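Local coordinates for protein muramidase (Sodiomyces alcalophilus, PDB 6ZM8) that probably cleaves bacterial peptidoglycan as a fungal lysozyme of glycoside hydrolase family 25, hydrolysing the glycan backbone of the cell wall, at residues T32-K38 with A71-F76; H60-P64 with W116-F120. One frame throughout, in Å; residues are numbered along the deposited sequence.

In the fold
After strand 2-7 and helix 16-22, the chain runs along strand 26-33 and turns back at 34-36 into the short strand 37-38. It then passes through helix 42-51 and strand 55-61, whose end opens interaction 2, before helix 69-78 returns to the 32-38 hairpin and closes the loop of interaction 1. Helix 110-128 later meets 60-64 and closes interaction 2, so the two loops cross. Strands 26-33 and 55-61 are parallel neighbours in the barrel sheet, and their ends are tied to two successive helices. Thr32 hydrogen-bonds to His60 and Glu33 to Gln63, and the centres of the two interactions lie about 9 Å apart.

Interaction 1 of 2, residues T32-K38 with A71-F76; sequences TEGTTFK and AQARYF
Thr32 CA lies 5.8 Å from Phe76 CA and Thr35 CA 5.7 Å from Gln72 CA, so helix 69-78 passes close to both the end of strand 26-33 and the turn that follows it. Tyr75 carries most of the contact. Its CG stands anti to the backbone N (chi1 -175°), which sends the ring away from the helix and into the bend of the 32-38 chain. Thr35 O sits over one ring face, offset toward the rim, with Tyr75 CE1 3.3 Å from it; Phe37 O comes in at the edge, near the ring plane. The methyl of Thr32 touches the ring obliquely, CG2 to Tyr75 CE2 being 3.6 Å. Lys38, bent at its last torsion, gives NZ to Tyr75 OH at 2.7 Å in one of its two conformers, so the bond is doubtful. The bend is a beta-hairpin: Glu33 and Phe37 exchange two backbone hydrogen bonds around a turn of Gly34, Thr35 and Thr36. It prolongs strand 26-33 of the family 25 beta/alpha barrel, pairing it antiparallel with 37-38, and helix 69-78 follows strand 55-61, the parallel neighbour of 26-33. Gly34, with positive phi, turns its carbonyl to the helix, where O lies 3.3 Å from Tyr75 CD2 and 3.5 Å from Gln72 CG; this buried oxygen has no hydrogen-bond partner in the model. Thr35 CG2 crosses the aliphatic part of Gln72 at about a right angle. Beyond that, the Gln72 amide is held by His60, Ser67 and the carbonyl of Gln63. Deeper in, Thr32 OG1 approaches Phe76 CD1 to 3.2 Å from an oblique direction, while its polar partner is His60.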
loop_
_atom_site.group_PDB
_atom_site.type_symbol
_atom_site.label_atom_id
_atom_site.label_comp_id
_atom_site.label_asym_id
_atom_site.label_seq_id
_atom_site.Cartn_x
_atom_site.Cartn_y
_atom_site.Cartn_z
ATOM N N THR A 32 7.617 1.620 -6.835
ATOM C CA THR A 32 8.254 0.592 -7.630
ATOM C C THR A 32 7.249 -0.421 -8.135
ATOM O O THR A 32 6.126 -0.555 -7.608
ATOM C CB THR A 32 9.369 -0.121 -6.822
ATOM O OG1 THR A 32 8.835 -0.504 -5.548
ATOM C CG2 THR A 32 10.568 0.770 -6.586
ATOM N N GLU A 33 7.695 -1.194 -9.131
ATOM C CA GLU A 33 6.963 -2.344 -9.633
ATOM C C GLU A 33 7.986 -3.375 -10.095
ATOM O O GLU A 33 8.986 -3.022 -10.751
ATOM C CB GLU A 33 6.022 -1.944 -10.781
ATOM C CG GLU A 33 5.334 -3.123 -11.452
ATOM C CD GLU A 33 4.245 -2.721 -12.421
ATOM O OE1 GLU A 33 3.749 -1.542 -12.358
ATOM O OE2 GLU A 33 3.899 -3.623 -13.228
ATOM N N GLY A 34 7.769 -4.636 -9.737
ATOM C CA GLY A 34 8.749 -5.632 -10.105
ATOM C C GLY A 34 10.129 -5.312 -9.546
ATOM O O GLY A 34 10.263 -4.857 -8.436
ATOM N N THR A 35 11.165 -5.585 -10.373
ATOM C CA THR A 35 12.542 -5.233 -9.983
ATOM C C THR A 35 13.141 -4.207 -10.943
ATOM O O THR A 35 14.350 -3.961 -10.845
ATOM C CB THR A 35 13.466 -6.424 -9.864
ATOM O OG1 THR A 35 13.465 -7.099 -11.133
ATOM C CG2 THR A 35 13.043 -7.368 -8.772
ATOM N N THR A 36 12.349 -3.637 -11.841
ATOM C CA THR A 36 12.896 -2.809 -12.998
ATOM C C THR A 36 12.195 -1.445 -13.051
ATOM O O THR A 36 12.713 -0.579 -13.785
ATOM C CB THR A 36 12.806 -3.561 -14.369
ATOM O OG1 THR A 36 11.371 -3.839 -14.471
ATOM C CG2 THR A 36 13.457 -4.956 -14.417
ATOM N N PHE A 37 11.074 -1.223 -12.397
ATOM C CA PHE A 37 10.290 0.001 -12.587
ATOM C C PHE A 37 10.367 0.853 -11.324
ATOM O O PHE A 37 9.942 0.390 -10.245
ATOM C CB PHE A 37 8.843 -0.369 -12.896
ATOM C CG PHE A 37 7.955 0.830 -13.122
ATOM C CD1 PHE A 37 7.390 1.541 -12.082
ATOM C CD2 PHE A 37 7.696 1.227 -14.415
ATOM C CE1 PHE A 37 6.599 2.619 -12.353
ATOM C CE2 PHE A 37 6.850 2.282 -14.679
ATOM C CZ PHE A 37 6.327 3.021 -13.660
ATOM N N LYS A 38 10.811 2.088 -11.493
ATOM C CA LYS A 38 10.775 3.102 -10.444
ATOM C C LYS A 38 9.968 4.258 -11.007
ATOM O O LYS A 38 10.346 4.817 -12.074
ATOM C CB LYS A 38 12.182 3.578 -10.079
ATOM C CG LYS A 38 13.131 2.480 -9.630
ATOM C CD LYS A 38 14.617 2.857 -9.662
ATOM C CE LYS A 38 15.605 1.696 -9.662
ATOM N NZ LYS A 38 15.715 0.983 -10.971
ATOM N N ALA A 71 13.434 -10.348 -3.518
ATOM C CA ALA A 71 14.083 -9.433 -4.457
ATOM C C ALA A 71 13.256 -8.168 -4.609
ATOM O O ALA A 71 13.791 -7.050 -4.709
ATOM C CB ALA A 71 14.290 -10.100 -5.809
ATOM N N GLN A 72 11.931 -8.316 -4.657
ATOM C CA GLN A 72 11.073 -7.136 -4.816
ATOM C C GLN A 72 11.029 -6.298 -3.529
ATOM O O GLN A 72 10.971 -5.068 -3.627
ATOM C CB GLN A 72 9.686 -7.557 -5.303
ATOM C CG GLN A 72 9.779 -7.862 -6.799
ATOM C CD GLN A 72 8.498 -8.299 -7.470
ATOM O OE1 GLN A 72 7.429 -7.696 -7.271
ATOM N NE2 GLN A 72 8.615 -9.312 -8.294
ATOM N N ALA A 73 11.074 -6.940 -2.354
ATOM C CA ALA A 73 11.139 -6.156 -1.129
ATOM C C ALA A 73 12.432 -5.348 -1.060
ATOM O O ALA A 73 12.415 -4.188 -0.632
ATOM C CB ALA A 73 11.029 -7.076 0.082
ATOM N N ARG A 74 13.558 -5.948 -1.462
ATOM C CA ARG A 74 14.825 -5.209 -1.477
ATOM C C ARG A 74 14.747 -4.043 -2.450
ATOM O O ARG A 74 15.228 -2.931 -2.151
ATOM C CB ARG A 74 16.000 -6.120 -1.879
ATOM C CG ARG A 74 16.449 -7.069 -0.806
ATOM C CD ARG A 74 17.710 -7.860 -1.183
ATOM N NE ARG A 74 17.434 -8.955 -2.110
ATOM C CZ ARG A 74 17.060 -10.234 -1.765
ATOM N NH1 ARG A 74 16.852 -10.467 -0.474
ATOM N NH2 ARG A 74 16.795 -11.129 -2.672
ATOM N N TYR A 75 14.222 -4.272 -3.645
ATOM C CA TYR A 75 14.134 -3.208 -4.653
ATOM C C TYR A 75 13.254 -2.065 -4.142
ATOM O O TYR A 75 13.603 -0.888 -4.251
ATOM C CB TYR A 75 13.591 -3.798 -5.951
ATOM C CG TYR A 75 13.572 -2.827 -7.098
ATOM C CD1 TYR A 75 14.731 -2.361 -7.657
ATOM C CD2 TYR A 75 12.383 -2.388 -7.654
ATOM C CE1 TYR A 75 14.733 -1.496 -8.758
ATOM C CE2 TYR A 75 12.350 -1.526 -8.737
ATOM C CZ TYR A 75 13.523 -1.102 -9.305
ATOM O OH TYR A 75 13.463 -0.296 -10.405
ATOM N N PHE A 76 12.093 -2.411 -3.595
ATOM C CA PHE A 76 11.184 -1.408 -3.035
ATOM C C PHE A 76 11.848 -0.619 -1.908
ATOM O O PHE A 76 11.828 0.623 -1.908
ATOM C CB PHE A 76 9.936 -2.140 -2.540
ATOM C CG PHE A 76 8.947 -1.277 -1.820
ATOM C CD1 PHE A 76 8.447 -0.091 -2.370
ATOM C CD2 PHE A 76 8.421 -1.706 -0.594
ATOM C CE1 PHE A 76 7.452 0.622 -1.716
ATOM C CE2 PHE A 76 7.417 -0.989 0.045
ATOM C CZ PHE A 76 6.926 0.175 -0.521
#

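Interaction 2 of 2, residues H60-P64 with W116-F120; sequences HFAQP and WIEDF
In the beta/alpha barrel of this family 25 enzyme, strand 55-61 and the loop that leaves it pack against helix 110-128, the strand through His60, the loop through Ala62 and Pro64. Trp116 meets the two loop residues. With CG anti to the backbone N (chi1 -172°), its indole stretches from the helix to the loop and receives Pro64 over one face. The CA of Pro64 lies 3.7 Å from the centroid of the five-membered ring and 23° off its normal, a CH-pi contact displaced toward the rim, and Pro64 CB continues it at 3.9 Å from Trp116 CD2. At the far end of the six-membered ring, Ala62 CB reaches Trp116 CH2 at 3.7 Å, coming in obliquely. Pro64 O is also near, 3.3 Å from Trp116 NE1, but the angle is poor; the indole N-H is given instead to the carbonyl of Ser67, in the loop before helix 69-78. One helical turn on, Phe120 points the same way and meets His60: CE2 of the phenylalanine comes to 3.7 Å from His60 CD2. The planes differ by 28°, but with centroids 5.5 Å from one another little of either ring lies over the other. Both imidazole nitrogens are engaged, ND1 with Thr32 OG1 and NE2 with Gln72 OE1, so the histidine is held between the neighbouring strand and helix 69-78 while its carbon CD2 is turned to Phe120. Leu94 of strand 93-95 touches His60, Ala62 and Phe120 alike. Across this buried face, then, the two segments cohere by dispersion and CH-pi attraction, while the N-H of Trp116 and both nitrogens of His60 are satisfied by partners outside the two segments, tying helix 110-128 to the loop before helix 69-78 and His60 to Thr32 and Gln72.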
loop_
_atom_site.group_PDB
_atom_site.type_symbol
_atom_site.label_atom_id
_atom_site.label_comp_id
_atom_site.label_asym_id
_atom_site.label_seq_id
_atom_site.Cartn_x
_atom_site.Cartn_y
_atom_site.Cartn_z
ATOM N N HIS A 60 4.453 -0.618 -3.572
ATOM C CA HIS A 60 5.121 -1.463 -4.564
ATOM C C HIS A 60 4.079 -2.304 -5.268
ATOM O O HIS A 60 3.295 -3.016 -4.611
ATOM C CB HIS A 60 6.067 -2.437 -3.815
ATOM C CG HIS A 60 6.716 -3.403 -4.757
ATOM N ND1 HIS A 60 7.769 -3.002 -5.576
ATOM C CD2 HIS A 60 6.395 -4.695 -5.032
ATOM C CE1 HIS A 60 8.080 -4.063 -6.297
ATOM N NE2 HIS A 60 7.254 -5.097 -6.024
ATOM N N PHE A 61 4.063 -2.285 -6.609
ATOM C CA PHE A 61 3.175 -3.163 -7.366
ATOM C C PHE A 61 3.857 -4.518 -7.572
ATOM O O PHE A 61 4.865 -4.637 -8.300
ATOM C CB PHE A 61 2.748 -2.534 -8.694
ATOM C CG PHE A 61 1.634 -3.327 -9.346
ATOM C CD1 PHE A 61 1.869 -4.486 -10.075
ATOM C CD2 PHE A 61 0.329 -2.961 -9.128
ATOM C CE1 PHE A 61 0.815 -5.249 -10.580
ATOM C CE2 PHE A 61 -0.715 -3.699 -9.649
ATOM C CZ PHE A 61 -0.480 -4.845 -10.372
ATOM N N ALA A 62 3.315 -5.539 -6.907
ATOM C CA ALA A 62 3.875 -6.875 -6.947
ATOM C C ALA A 62 3.777 -7.495 -8.352
ATOM O O ALA A 62 2.744 -7.408 -9.008
ATOM C CB ALA A 62 3.117 -7.774 -6.004
ATOM N N GLN A 63 4.850 -8.208 -8.707
ATOM C CA GLN A 63 4.885 -9.024 -9.931
ATOM C C GLN A 63 5.344 -10.422 -9.537
ATOM O O GLN A 63 6.537 -10.744 -9.659
ATOM C CB GLN A 63 5.788 -8.376 -10.988
ATOM C CG GLN A 63 5.141 -7.150 -11.613
ATOM C CD GLN A 63 4.010 -7.469 -12.583
ATOM O OE1 GLN A 63 3.706 -8.639 -12.833
ATOM N NE2 GLN A 63 3.395 -6.417 -13.121
ATOM N N PRO A 64 4.456 -11.260 -9.006
ATOM C CA PRO A 64 4.910 -12.493 -8.348
ATOM C C PRO A 64 5.542 -13.535 -9.251
ATOM O O PRO A 64 6.222 -14.426 -8.713
ATOM C CB PRO A 64 3.670 -13.050 -7.648
ATOM C CG PRO A 64 2.864 -11.781 -7.361
ATOM C CD PRO A 64 3.049 -10.959 -8.623
ATOM N N TRP A 116 5.229 -16.451 -1.607
ATOM C CA TRP A 116 5.821 -15.274 -2.227
ATOM C C TRP A 116 5.578 -14.040 -1.354
ATOM O O TRP A 116 6.477 -13.250 -1.081
ATOM C CB TRP A 116 5.228 -15.096 -3.643
ATOM C CG TRP A 116 5.898 -14.043 -4.445
ATOM C CD1 TRP A 116 6.864 -14.274 -5.381
ATOM C CD2 TRP A 116 5.726 -12.619 -4.367
ATOM N NE1 TRP A 116 7.308 -13.069 -5.899
ATOM C CE2 TRP A 116 6.641 -12.053 -5.294
ATOM C CE3 TRP A 116 4.897 -11.756 -3.646
ATOM C CZ2 TRP A 116 6.755 -10.677 -5.479
ATOM C CZ3 TRP A 116 5.011 -10.382 -3.819
ATOM C CH2 TRP A 116 5.949 -9.862 -4.721
ATOM N N ILE A 117 4.320 -13.882 -0.939
ATOM C CA ILE A 117 3.953 -12.747 -0.068
ATOM C C ILE A 117 4.742 -12.832 1.243
ATOM O O ILE A 117 5.248 -11.819 1.719
ATOM C CB ILE A 117 2.435 -12.713 0.146
ATOM C CG1 ILE A 117 1.708 -12.490 -1.192
ATOM C CG2 ILE A 117 2.068 -11.629 1.162
ATOM C CD1 ILE A 117 0.222 -12.818 -1.133
ATOM N N GLU A 118 4.830 -14.038 1.836
ATOM C CA GLU A 118 5.611 -14.201 3.062
ATOM C C GLU A 118 7.049 -13.749 2.855
ATOM O O GLU A 118 7.650 -13.094 3.716
ATOM C CB GLU A 118 5.537 -15.659 3.504
ATOM C CG GLU A 118 6.308 -15.933 4.803
ATOM C CD GLU A 118 5.711 -15.232 5.999
ATOM O OE1 GLU A 118 4.558 -15.520 6.350
ATOM O OE2 GLU A 118 6.350 -14.313 6.518
ATOM N N ASP A 119 7.643 -14.129 1.718
ATOM C CA ASP A 119 9.019 -13.741 1.444
ATOM C C ASP A 119 9.135 -12.208 1.347
ATOM O O ASP A 119 10.072 -11.605 1.888
ATOM C CB ASP A 119 9.489 -14.440 0.165
ATOM C CG ASP A 119 10.980 -14.434 -0.056
ATOM O OD1 ASP A 119 11.739 -14.352 0.901
ATOM O OD2 ASP A 119 11.359 -14.578 -1.260
ATOM N N PHE A 120 8.190 -11.573 0.668
ATOM C CA PHE A 120 8.206 -10.105 0.593
ATOM C C PHE A 120 8.088 -9.486 1.990
ATOM O O PHE A 120 8.864 -8.591 2.357
ATOM C CB PHE A 120 7.074 -9.614 -0.327
ATOM C CG PHE A 120 7.113 -8.118 -0.528
ATOM C CD1 PHE A 120 6.615 -7.239 0.432
ATOM C CD2 PHE A 120 7.662 -7.586 -1.691
ATOM C CE1 PHE A 120 6.703 -5.859 0.251
ATOM C CE2 PHE A 120 7.722 -6.203 -1.884
ATOM C CZ PHE A 120 7.251 -5.347 -0.909
#